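Long-range contact in dihydrodipicolinate reductase N-terminus domain-containing protein (Mycobacterium smegmatis, PDB 6IAQ), which probably catalyses the NADP-dependent asymmetric reductive amination of ketones to amines, as a native amine dehydrogenase with a Rossmann-type cofactor domain: residues Asn83-Asp88 with Ser107-Tyr112. Numbering follows the deposited sequence.
Sequences NSYLTD and SEEMLY. With NAP (NADP nicotinamide-adenine-dinucleotide phosphate), chain F; EDO (1,2-ethanediol), chain E.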
# COMPACT_ATOMS: atom_id res chain seq x y z
N ASN A 83 -13.48 23.57 0.65
CA ASN A 83 -12.99 23.95 -0.70
C ASN A 83 -11.70 23.19 -1.05
O ASN A 83 -11.25 22.35 -0.22
CB ASN A 83 -12.83 25.47 -0.82
CG ASN A 83 -11.98 26.03 0.31
OD1 ASN A 83 -11.09 25.34 0.80
ND2 ASN A 83 -12.29 27.26 0.72
N SER A 84 -11.11 23.47 -2.22
CA SER A 84 -10.10 22.60 -2.88
C SER A 84 -8.74 23.29 -2.96
O SER A 84 -7.73 22.63 -2.70
CB SER A 84 -10.58 22.23 -4.27
OG SER A 84 -11.75 21.41 -4.20
N TYR A 85 -8.70 24.56 -3.36
CA TYR A 85 -7.47 25.27 -3.79
C TYR A 85 -7.00 26.18 -2.64
O TYR A 85 -7.85 26.80 -2.00
CB TYR A 85 -7.73 25.98 -5.12
CG TYR A 85 -8.36 25.09 -6.15
CD1 TYR A 85 -7.70 23.96 -6.62
CD2 TYR A 85 -9.65 25.30 -6.60
CE1 TYR A 85 -8.28 23.11 -7.56
CE2 TYR A 85 -10.25 24.46 -7.52
CZ TYR A 85 -9.56 23.36 -8.01
OH TYR A 85 -10.15 22.53 -8.91
N LEU A 86 -5.70 26.21 -2.38
CA LEU A 86 -5.07 26.96 -1.24
C LEU A 86 -5.47 28.45 -1.31
O LEU A 86 -5.59 29.10 -0.23
CB LEU A 86 -3.56 26.77 -1.27
CG LEU A 86 -2.86 26.74 0.09
CD1 LEU A 86 -3.65 25.98 1.14
CD2 LEU A 86 -1.45 26.20 -0.01
N THR A 87 -5.64 28.96 -2.52
CA THR A 87 -6.10 30.34 -2.82
C THR A 87 -7.40 30.60 -2.05
O THR A 87 -7.55 31.69 -1.52
CB THR A 87 -6.15 30.50 -4.34
OG1 THR A 87 -5.75 31.83 -4.62
CG2 THR A 87 -7.49 30.19 -4.97
N ASP A 88 -8.29 29.61 -1.94
CA ASP A 88 -9.52 29.67 -1.13
C ASP A 88 -9.24 29.15 0.28
O ASP A 88 -9.61 29.84 1.26
CB ASP A 88 -10.65 28.89 -1.83
CG ASP A 88 -10.88 29.35 -3.25
OD1 ASP A 88 -10.87 30.58 -3.46
OD2 ASP A 88 -11.02 28.48 -4.15
N SER A 107 -9.09 19.50 1.14
CA SER A 107 -8.58 20.37 0.06
C SER A 107 -7.59 19.59 -0.82
O SER A 107 -6.54 19.21 -0.32
CB SER A 107 -7.97 21.65 0.59
OG SER A 107 -8.99 22.47 1.17
N GLU A 108 -7.91 19.39 -2.11
CA GLU A 108 -7.13 18.51 -3.02
C GLU A 108 -5.72 19.10 -3.17
O GLU A 108 -4.76 18.33 -3.24
CB GLU A 108 -7.84 18.32 -4.37
CG GLU A 108 -9.09 17.46 -4.27
CD GLU A 108 -10.39 18.18 -4.01
OE1 GLU A 108 -10.33 19.34 -3.50
OE2 GLU A 108 -11.46 17.58 -4.27
N GLU A 109 -5.59 20.42 -3.25
CA GLU A 109 -4.26 21.06 -3.43
C GLU A 109 -3.42 20.85 -2.16
O GLU A 109 -2.19 20.71 -2.28
CB GLU A 109 -4.39 22.53 -3.84
CG GLU A 109 -3.07 23.07 -4.31
CD GLU A 109 -3.03 24.56 -4.62
OE1 GLU A 109 -4.11 25.21 -4.59
OE2 GLU A 109 -1.93 25.05 -4.89
N MET A 110 -4.05 20.74 -0.98
CA MET A 110 -3.30 20.58 0.29
C MET A 110 -2.69 19.16 0.35
O MET A 110 -1.89 18.92 1.26
CB MET A 110 -4.20 20.81 1.50
CG MET A 110 -4.25 22.26 1.95
SD MET A 110 -2.63 22.84 2.57
CE MET A 110 -2.50 21.92 4.09
N LEU A 111 -3.03 18.25 -0.56
CA LEU A 111 -2.41 16.89 -0.58
C LEU A 111 -0.88 17.06 -0.60
O LEU A 111 -0.17 16.34 0.17
CB LEU A 111 -2.89 16.11 -1.81
CG LEU A 111 -2.33 14.69 -1.92
CD1 LEU A 111 -2.96 13.78 -0.88
CD2 LEU A 111 -2.55 14.17 -3.34
N TYR A 112 -0.41 17.98 -1.45
CA TYR A 112 1.02 18.31 -1.59
C TYR A 112 1.13 19.69 -2.23
O TYR A 112 1.20 19.80 -3.45
CB TYR A 112 1.76 17.23 -2.39
CG TYR A 112 3.24 17.25 -2.14
CD1 TYR A 112 3.81 16.55 -1.08
CD2 TYR A 112 4.07 18.05 -2.92
CE1 TYR A 112 5.18 16.62 -0.83
CE2 TYR A 112 5.43 18.13 -2.68
CZ TYR A 112 5.98 17.41 -1.63
OH TYR A 112 7.31 17.49 -1.39
PA NAP F . -20.32 20.68 -0.51
O1A NAP F . -21.38 19.72 -0.24
O2A NAP F . -20.49 21.89 -1.47
O5B NAP F . -19.83 21.23 0.95
C5B NAP F . -19.02 22.41 1.10
C4B NAP F . -19.35 23.03 2.45
O4B NAP F . -18.53 24.17 2.71
C3B NAP F . -20.82 23.52 2.60
O3B NAP F . -21.27 22.92 3.84
C2B NAP F . -20.76 25.04 2.76
O2B NAP F . -21.69 25.55 3.75
C1B NAP F . -19.40 25.14 3.38
N9A NAP F . -18.70 26.42 3.27
C8A NAP F . -18.35 27.12 2.17
N7A NAP F . -17.65 28.19 2.55
C5A NAP F . -17.49 28.12 3.90
C6A NAP F . -16.84 28.90 4.97
N6A NAP F . -16.17 30.02 4.70
N1A NAP F . -16.94 28.47 6.23
C2A NAP F . -17.59 27.34 6.58
N3A NAP F . -18.21 26.56 5.67
C4A NAP F . -18.20 26.95 4.37
O3 NAP F . -18.97 19.94 -1.08
PN NAP F . -18.38 18.48 -0.55
O1N NAP F . -18.74 17.35 -1.47
O2N NAP F . -18.65 18.29 0.90
O5D NAP F . -16.87 18.93 -0.83
C5D NAP F . -16.13 19.90 -0.09
C4D NAP F . -14.72 20.09 -0.55
O4D NAP F . -14.00 18.84 -0.30
C3D NAP F . -14.65 20.44 -2.01
O3D NAP F . -13.70 21.45 -2.29
C2D NAP F . -14.24 19.12 -2.66
O2D NAP F . -13.59 19.37 -3.91
C1D NAP F . -13.36 18.49 -1.53
N1N NAP F . -13.29 17.03 -1.64
C2N NAP F . -12.09 16.47 -1.62
C3N NAP F . -11.98 15.10 -1.78
C7N NAP F . -10.63 14.41 -1.71
O7N NAP F . -10.62 13.22 -2.03
N7N NAP F . -9.53 15.06 -1.29
C4N NAP F . -13.13 14.33 -1.95
C5N NAP F . -14.38 14.94 -1.97
C6N NAP F . -14.41 16.30 -1.80
P2B NAP F . -23.27 25.44 3.57
O1X NAP F . -23.66 23.99 3.70
O2X NAP F . -23.84 26.11 4.82
O3X NAP F . -23.42 26.15 2.22
C1 EDO E . -12.28 14.18 -5.76
O1 EDO E . -11.28 15.02 -5.24
C2 EDO E . -11.82 12.77 -5.74
O2 EDO E . -12.10 12.13 -4.50
O HOH W 1 -4.61 27.65 -5.21
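Two loops that follow neighbouring parallel strands of the Rossmann domain, 77-80 and 102-105, meet at the nicotinamide ribose of NADP. Ser84 and Glu108 link them there. With chi1 at -65°, Ser84 OG lies anti to its carbonyl carbon and donates to Glu108 OE1 at 2.6 Å, arriving from above the carboxylate plane. The same OG accepts the ribose hydroxyl NAP O3D at 2.7 Å. Glu108, bent at chi2 (91°), turns OE2 toward the sugar, where NAP O2D donates to it at 2.8 Å; an ethanediol, probably from the crystallisation liquor, also donates to OE2. Both ribose hydroxyls are thus gripped by a pair of residues bonded to each other, one from each loop of this cofactor site. Backbone pairs with backbone where Glu109 N hydrogen-bonds to Ser84 O at 3.1 Å (N-H...O 162°), in the carbonyl plane; the Ser107 hydroxyl OG instead donates to Asn83 O at 2.7 Å, from above that carbonyl plane. The extended Glu109 side chain runs to the start of helix 86-98, whose N-cap position is Tyr85. Glu109 OE1 accepts Leu86 N at 2.9 Å, from above the carboxylate plane, and a water that donates to OE1 accepts Thr87 N; its place at the helix start would probably favour the ionised form. Glu109 OE2 is held by Thr116 and Ser117. On the apolar side, the Leu86 and Met110 side chains cross obliquely, with CD1 of Leu86 3.6 Å from SD of Met110, and both touch Leu93.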